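Local coordinates for SusD superfamily protein (PDB 3NQP), which probably binds glycans at the outer membrane of Bacteroides fragilis for uptake, as in other members of the SusD family, at residues 252-257 with 376-381; 264-269 with 380-385. All coordinates share one frame; numbering follows the deposited sequence.

Interaction 1. Residues 252-257 with 376-381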
loop_
_atom_site.group_PDB
_atom_site.type_symbol
_atom_site.label_atom_id
_atom_site.label_comp_id
_atom_site.label_asym_id
_atom_site.label_seq_id
_atom_site.Cartn_x
_atom_site.Cartn_y
_atom_site.Cartn_z
ATOM N N SER A 252 8.160 -15.870 -2.058
ATOM C CA SER A 252 8.731 -15.196 -3.235
ATOM C C SER A 252 7.847 -15.386 -4.467
ATOM O O SER A 252 7.844 -14.547 -5.338
ATOM C CB SER A 252 10.148 -15.672 -3.561
ATOM O OG SER A 252 10.140 -17.046 -3.900
ATOM N N GLN A 253 7.108 -16.492 -4.529
ATOM C CA GLN A 253 6.257 -16.789 -5.691
ATOM C C GLN A 253 5.090 -15.835 -5.740
ATOM O O GLN A 253 4.405 -15.740 -6.779
ATOM C CB GLN A 253 5.721 -18.227 -5.609
ATOM C CG GLN A 253 6.758 -19.301 -5.984
ATOM C CD GLN A 253 7.006 -19.302 -7.475
ATOM O OE1 GLN A 253 7.748 -18.485 -7.978
ATOM N NE2 GLN A 253 6.342 -20.207 -8.190
ATOM N N VAL A 254 4.791 -15.202 -4.600
ATOM C CA VAL A 254 3.689 -14.253 -4.573
ATOM C C VAL A 254 3.984 -13.139 -5.582
ATOM O O VAL A 254 3.078 -12.698 -6.285
ATOM C CB VAL A 254 3.390 -13.734 -3.136
ATOM C CG1 VAL A 254 2.398 -12.534 -3.193
ATOM C CG2 VAL A 254 2.872 -14.917 -2.237
ATOM N N PHE A 255 5.249 -12.704 -5.662
ATOM C CA PHE A 255 5.649 -11.473 -6.393
ATOM C C PHE A 255 6.268 -11.777 -7.719
ATOM O O PHE A 255 6.416 -10.881 -8.539
ATOM C CB PHE A 255 6.626 -10.656 -5.544
ATOM C CG PHE A 255 6.115 -10.479 -4.176
ATOM C CD1 PHE A 255 5.197 -9.492 -3.920
ATOM C CD2 PHE A 255 6.455 -11.368 -3.157
ATOM C CE1 PHE A 255 4.635 -9.356 -2.642
ATOM C CE2 PHE A 255 5.911 -11.252 -1.906
ATOM C CZ PHE A 255 4.978 -10.209 -1.644
ATOM N N ASN A 256 6.618 -13.052 -7.905
ATOM C CA ASN A 256 7.375 -13.484 -9.072
ATOM C C ASN A 256 6.656 -13.043 -10.348
ATOM O O ASN A 256 5.458 -13.335 -10.554
ATOM C CB ASN A 256 7.548 -14.995 -8.989
ATOM C CG ASN A 256 8.272 -15.596 -10.190
ATOM O OD1 ASN A 256 8.467 -14.959 -11.229
ATOM N ND2 ASN A 256 8.622 -16.866 -10.057
ATOM N N ALA A 257 7.385 -12.328 -11.204
ATOM C CA ALA A 257 6.795 -11.738 -12.409
ATOM C C ALA A 257 6.391 -12.820 -13.424
ATOM O O ALA A 257 5.684 -12.539 -14.393
ATOM C CB ALA A 257 7.757 -10.683 -13.026
ATOM N N ASP A 376 4.291 -6.665 -10.794
ATOM C CA ASP A 376 2.970 -6.027 -10.658
ATOM C C ASP A 376 2.878 -5.362 -9.293
ATOM O O ASP A 376 3.526 -5.809 -8.324
ATOM C CB ASP A 376 1.840 -7.061 -10.762
ATOM C CG ASP A 376 1.494 -7.456 -12.215
ATOM O OD1 ASP A 376 2.128 -6.933 -13.166
ATOM O OD2 ASP A 376 0.566 -8.318 -12.369
ATOM N N TYR A 377 2.106 -4.276 -9.204
ATOM C CA TYR A 377 1.899 -3.617 -7.901
ATOM C C TYR A 377 0.638 -4.186 -7.214
ATOM O O TYR A 377 -0.494 -3.838 -7.583
ATOM C CB TYR A 377 1.846 -2.072 -8.088
ATOM C CG TYR A 377 3.135 -1.364 -7.718
ATOM C CD1 TYR A 377 4.363 -1.796 -8.209
ATOM C CD2 TYR A 377 3.146 -0.320 -6.807
ATOM C CE1 TYR A 377 5.529 -1.169 -7.845
ATOM C CE2 TYR A 377 4.316 0.277 -6.416
ATOM C CZ TYR A 377 5.496 -0.134 -6.923
ATOM O OH TYR A 377 6.647 0.468 -6.481
ATOM N N ILE A 378 0.828 -5.074 -6.239
ATOM C CA ILE A 378 -0.316 -5.758 -5.587
ATOM C C ILE A 378 -0.899 -4.774 -4.607
ATOM O O ILE A 378 -0.145 -4.228 -3.792
ATOM C CB ILE A 378 0.146 -7.022 -4.808
ATOM C CG1 ILE A 378 0.860 -7.971 -5.776
ATOM C CG2 ILE A 378 -1.067 -7.639 -4.031
ATOM C CD1 ILE A 378 1.599 -9.162 -5.177
ATOM N N PHE A 379 -2.202 -4.501 -4.718
ATOM C CA PHE A 379 -2.917 -3.665 -3.778
ATOM C C PHE A 379 -3.579 -4.505 -2.683
ATOM O O PHE A 379 -3.542 -4.110 -1.537
ATOM C CB PHE A 379 -3.994 -2.832 -4.495
ATOM C CG PHE A 379 -3.462 -1.674 -5.279
ATOM C CD1 PHE A 379 -2.108 -1.407 -5.385
ATOM C CD2 PHE A 379 -4.352 -0.862 -5.944
ATOM C CE1 PHE A 379 -1.662 -0.301 -6.113
ATOM C CE2 PHE A 379 -3.918 0.239 -6.660
ATOM C CZ PHE A 379 -2.593 0.523 -6.749
ATOM N N TYR A 380 -4.188 -5.642 -3.029
ATOM C CA TYR A 380 -4.760 -6.542 -2.016
ATOM C C TYR A 380 -4.337 -7.975 -2.302
ATOM O O TYR A 380 -4.511 -8.420 -3.430
ATOM C CB TYR A 380 -6.269 -6.514 -2.019
ATOM C CG TYR A 380 -6.853 -5.184 -1.730
ATOM C CD1 TYR A 380 -6.703 -4.613 -0.457
ATOM C CD2 TYR A 380 -7.516 -4.456 -2.703
ATOM C CE1 TYR A 380 -7.214 -3.410 -0.151
ATOM C CE2 TYR A 380 -8.056 -3.191 -2.390
ATOM C CZ TYR A 380 -7.887 -2.674 -1.108
ATOM O OH TYR A 380 -8.399 -1.446 -0.723
ATOM N N ARG A 381 -3.796 -8.660 -1.291
ATOM C CA ARG A 381 -3.592 -10.125 -1.357
ATOM C C ARG A 381 -3.998 -10.784 -0.011
ATOM O O ARG A 381 -4.277 -10.095 0.977
ATOM C CB ARG A 381 -2.158 -10.430 -1.756
ATOM C CG ARG A 381 -1.123 -9.851 -0.892
ATOM C CD ARG A 381 0.266 -10.293 -1.344
ATOM N NE ARG A 381 1.304 -9.683 -0.530
ATOM C CZ ARG A 381 1.893 -10.228 0.547
ATOM N NH1 ARG A 381 1.588 -11.433 1.011
ATOM N NH2 ARG A 381 2.817 -9.540 1.180
HETATM O O HOH W 1 4.897 -9.581 -10.482
#

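Interaction 2. Residues 264-269 with 380-385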
loop_
_atom_site.group_PDB
_atom_site.type_symbol
_atom_site.label_atom_id
_atom_site.label_comp_id
_atom_site.label_asym_id
_atom_site.label_seq_id
_atom_site.Cartn_x
_atom_site.Cartn_y
_atom_site.Cartn_z
ATOM N N GLU A 264 -3.161 -16.083 -4.391
ATOM C CA GLU A 264 -3.093 -15.229 -3.185
ATOM C C GLU A 264 -3.525 -13.819 -3.502
ATOM O O GLU A 264 -3.877 -13.054 -2.619
ATOM C CB GLU A 264 -1.653 -15.211 -2.675
ATOM C CG GLU A 264 -1.468 -14.488 -1.361
ATOM C CD GLU A 264 -0.119 -14.790 -0.704
ATOM O OE1 GLU A 264 0.337 -15.978 -0.716
ATOM O OE2 GLU A 264 0.453 -13.865 -0.097
ATOM N N ILE A 265 -3.446 -13.432 -4.768
ATOM C CA ILE A 265 -3.702 -12.058 -5.156
ATOM C C ILE A 265 -5.190 -11.847 -5.381
ATOM O O ILE A 265 -5.857 -12.705 -5.940
ATOM C CB ILE A 265 -2.901 -11.687 -6.435
ATOM C CG1 ILE A 265 -1.370 -11.642 -6.132
ATOM C CG2 ILE A 265 -3.337 -10.314 -7.018
ATOM C CD1 ILE A 265 -0.530 -11.370 -7.382
ATOM N N ILE A 266 -5.695 -10.703 -4.918
ATOM C CA ILE A 266 -7.063 -10.266 -5.148
ATOM C C ILE A 266 -7.079 -9.214 -6.280
ATOM O O ILE A 266 -7.758 -9.383 -7.286
ATOM C CB ILE A 266 -7.697 -9.631 -3.885
ATOM C CG1 ILE A 266 -8.048 -10.689 -2.834
ATOM C CG2 ILE A 266 -8.997 -8.970 -4.249
ATOM C CD1 ILE A 266 -7.143 -10.850 -1.651
ATOM N N PHE A 267 -6.302 -8.155 -6.119
ATOM C CA PHE A 267 -6.175 -7.132 -7.159
ATOM C C PHE A 267 -4.741 -6.569 -7.211
ATOM O O PHE A 267 -4.162 -6.213 -6.172
ATOM C CB PHE A 267 -7.222 -6.008 -7.007
ATOM C CG PHE A 267 -7.010 -4.918 -7.993
ATOM C CD1 PHE A 267 -7.428 -5.071 -9.295
ATOM C CD2 PHE A 267 -6.361 -3.738 -7.628
ATOM C CE1 PHE A 267 -7.203 -4.080 -10.243
ATOM C CE2 PHE A 267 -6.095 -2.759 -8.589
ATOM C CZ PHE A 267 -6.528 -2.942 -9.893
ATOM N N ALA A 268 -4.164 -6.535 -8.424
ATOM C CA ALA A 268 -2.832 -5.995 -8.660
ATOM C C ALA A 268 -2.854 -5.077 -9.895
ATOM O O ALA A 268 -3.679 -5.282 -10.791
ATOM C CB ALA A 268 -1.827 -7.158 -8.918
ATOM N N ILE A 269 -1.939 -4.093 -9.903
ATOM C CA ILE A 269 -1.653 -3.238 -11.032
ATOM C C ILE A 269 -0.661 -3.966 -11.965
ATOM O O ILE A 269 0.416 -4.346 -11.545
ATOM C CB ILE A 269 -1.011 -1.917 -10.572
ATOM C CG1 ILE A 269 -1.993 -1.093 -9.705
ATOM C CG2 ILE A 269 -0.466 -1.110 -11.757
ATOM C CD1 ILE A 269 -3.282 -0.662 -10.407
ATOM N N TYR A 380 -4.188 -5.642 -3.029
ATOM C CA TYR A 380 -4.760 -6.542 -2.016
ATOM C C TYR A 380 -4.337 -7.975 -2.302
ATOM O O TYR A 380 -4.511 -8.420 -3.430
ATOM C CB TYR A 380 -6.269 -6.514 -2.019
ATOM C CG TYR A 380 -6.853 -5.184 -1.730
ATOM C CD1 TYR A 380 -6.703 -4.613 -0.457
ATOM C CD2 TYR A 380 -7.516 -4.456 -2.703
ATOM C CE1 TYR A 380 -7.214 -3.410 -0.151
ATOM C CE2 TYR A 380 -8.056 -3.191 -2.390
ATOM C CZ TYR A 380 -7.887 -2.674 -1.108
ATOM O OH TYR A 380 -8.399 -1.446 -0.723
ATOM N N ARG A 381 -3.796 -8.660 -1.291
ATOM C CA ARG A 381 -3.592 -10.125 -1.357
ATOM C C ARG A 381 -3.998 -10.784 -0.011
ATOM O O ARG A 381 -4.277 -10.095 0.977
ATOM C CB ARG A 381 -2.158 -10.430 -1.756
ATOM C CG ARG A 381 -1.123 -9.851 -0.892
ATOM C CD ARG A 381 0.266 -10.293 -1.344
ATOM N NE ARG A 381 1.304 -9.683 -0.530
ATOM C CZ ARG A 381 1.893 -10.228 0.547
ATOM N NH1 ARG A 381 1.588 -11.433 1.011
ATOM N NH2 ARG A 381 2.817 -9.540 1.180
ATOM N N LEU A 382 -4.075 -12.100 0.024
ATOM C CA LEU A 382 -4.784 -12.763 1.118
ATOM C C LEU A 382 -4.205 -12.499 2.528
ATOM O O LEU A 382 -4.989 -12.307 3.441
ATOM C CB LEU A 382 -4.898 -14.277 0.835
ATOM C CG LEU A 382 -6.024 -15.039 1.508
ATOM C CD1 LEU A 382 -7.389 -14.425 0.997
ATOM C CD2 LEU A 382 -5.868 -16.570 1.177
ATOM N N PRO A 383 -2.854 -12.504 2.740
ATOM C CA PRO A 383 -2.391 -12.221 4.102
ATOM C C PRO A 383 -2.793 -10.829 4.643
ATOM O O PRO A 383 -2.893 -10.641 5.876
ATOM C CB PRO A 383 -0.842 -12.340 4.012
ATOM C CG PRO A 383 -0.607 -13.279 2.847
ATOM C CD PRO A 383 -1.741 -12.872 1.862
ATOM N N TRP A 384 -3.028 -9.874 3.754
ATOM C CA TRP A 384 -3.602 -8.574 4.172
ATOM C C TRP A 384 -4.986 -8.804 4.783
ATOM O O TRP A 384 -5.343 -8.174 5.781
ATOM C CB TRP A 384 -3.625 -7.563 3.008
ATOM C CG TRP A 384 -4.268 -6.236 3.355
ATOM C CD1 TRP A 384 -3.648 -5.122 3.820
ATOM C CD2 TRP A 384 -5.632 -5.916 3.240
ATOM N NE1 TRP A 384 -4.553 -4.119 4.033
ATOM C CE2 TRP A 384 -5.790 -4.589 3.696
ATOM C CE3 TRP A 384 -6.766 -6.638 2.828
ATOM C CZ2 TRP A 384 -7.037 -3.956 3.739
ATOM C CZ3 TRP A 384 -7.975 -6.011 2.832
ATOM C CH2 TRP A 384 -8.112 -4.692 3.291
ATOM N N VAL A 385 -5.764 -9.708 4.198
ATOM C CA VAL A 385 -7.130 -9.957 4.666
ATOM C C VAL A 385 -7.021 -10.561 6.077
ATOM O O VAL A 385 -7.671 -10.102 7.035
ATOM C CB VAL A 385 -7.990 -10.805 3.680
ATOM C CG1 VAL A 385 -9.334 -11.089 4.298
ATOM C CG2 VAL A 385 -8.134 -10.112 2.250
#

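Interaction 1. Residues 252-257 with 376-381
The Phe255 ring and the Arg381 guanidinium meet with their planes 83° apart, the ring turned edge-on to one face of the cation. Phe255 CZ is the atom that reaches this face, lying above it toward the rim, and it comes within 3.6 Å of Arg381 NH2, which sits near the plane of the ring at its edge. The two side chains therefore touch rim to face, and the ring does not offer its pi cloud to the charge. One face of the same ring is occupied by its own neighbour in the helix, Val254, whose CG1 stands over the ring centre. Val254 CG1, anti to the backbone N (chi1 169°), also reaches across the contact, packing 3.6 Å from Arg381 CD and 4.0 Å from Ile378 CD1. Ile378 CD1 in turn approaches Phe255 obliquely, 3.8 Å from CD1 of the ring, so valine, phenylalanine and isoleucine close around one another beside the aliphatic part of the arginine. At the far end a water joins the two backbones: it donates to Phe255 O at 2.8 Å and accepts from Asp376 N at 3.0 Å.

No direct hydrogen bond links the segments. The charge of Arg381 is met by Glu449, Glu445 and Glu264, while Asp376 pairs with Lys260 and Arg270. The contact is thus a buried apolar patch joining the end of helix 251-255 to strand 377-381, in which the arginine lends its CD and a guanidinium face to hydrocarbon while NH1 and NH2 are taken up by the surrounding carboxylates.

Interaction 2. Residues 264-269 with 380-385
Glu264 OE2 takes a hydrogen bond from Arg381 NH1 at 2.9 Å, as part of a salt bridge in which the oxygen is met nearly along its C-O axis. The two side chains run side by side and point the same way, with carboxylate and guanidinium planes 42° apart. The glutamate has CG anti to its backbone N (chi1 -174°) and is extended beyond it, crossing the Pro383 ring at about a right angle; Glu264 OE2 lies 3.1 Å from Pro383 CD. Behind this pair, Glu264 O accepts from Leu382 N at 2.8 Å, which ties the first residue of helix 382-396 to segment 264-269, just after Arg381 at the N-cap position.

The next layer is a two-stranded antiparallel pairing interrupted by a classic beta bulge. Ile265 and Arg381 form a non-hydrogen-bonded pair, whereas Ile266 and Phe267 both face Tyr380. Tyr380 O is gripped twice, by Ile266 N at 3.0 Å and by Phe267 N at 3.2 Å, and Tyr380 N returns a bond to Phe267 O. The extra residue, Ile266, turns its side chain toward the opposite segment: its CB packs 3.9 Å from Tyr380 CB, and its CD1 reaches past the Arg381 backbone to Val385 CG2, 4.1 Å away. Tyr380 CD1 lies over one face of the Trp384 ring, toward the rim.

Further out, Glu264 OE1 pairs with Arg412, Arg381 NH2 with Glu449 and NH1 also with Glu445, and Tyr380 OH is bonded to Glu209. Helix 200-216 packs on Ile266, Tyr380 and Trp384, while helix 228-241 lies against Leu382, Trp384 and Val385, placing this strand-to-helix junction where the small sheet passes into the helical part of the fold.

In the fold
From the N terminus, the chain leaves helix 251-255, the first partner of interaction 1, and after a short loop enters strand 265-269, the first partner of interaction 2. It then makes a long excursion through strands 338-344 and 351-358 before returning along strand 377-381 into helix 382-396. Interaction 1 closes a loop of 118 residues that includes strand 265-269, and interaction 2 one of 110 residues that begins after that strand. Because both first partners precede both second partners in the same order, the two loops cross. They share Tyr380 and Arg381, and their centres are about 8 Å apart. Together they fasten helix 251-255 and strand 265-269 to the returning strand 377-381 and the start of helix 382-396.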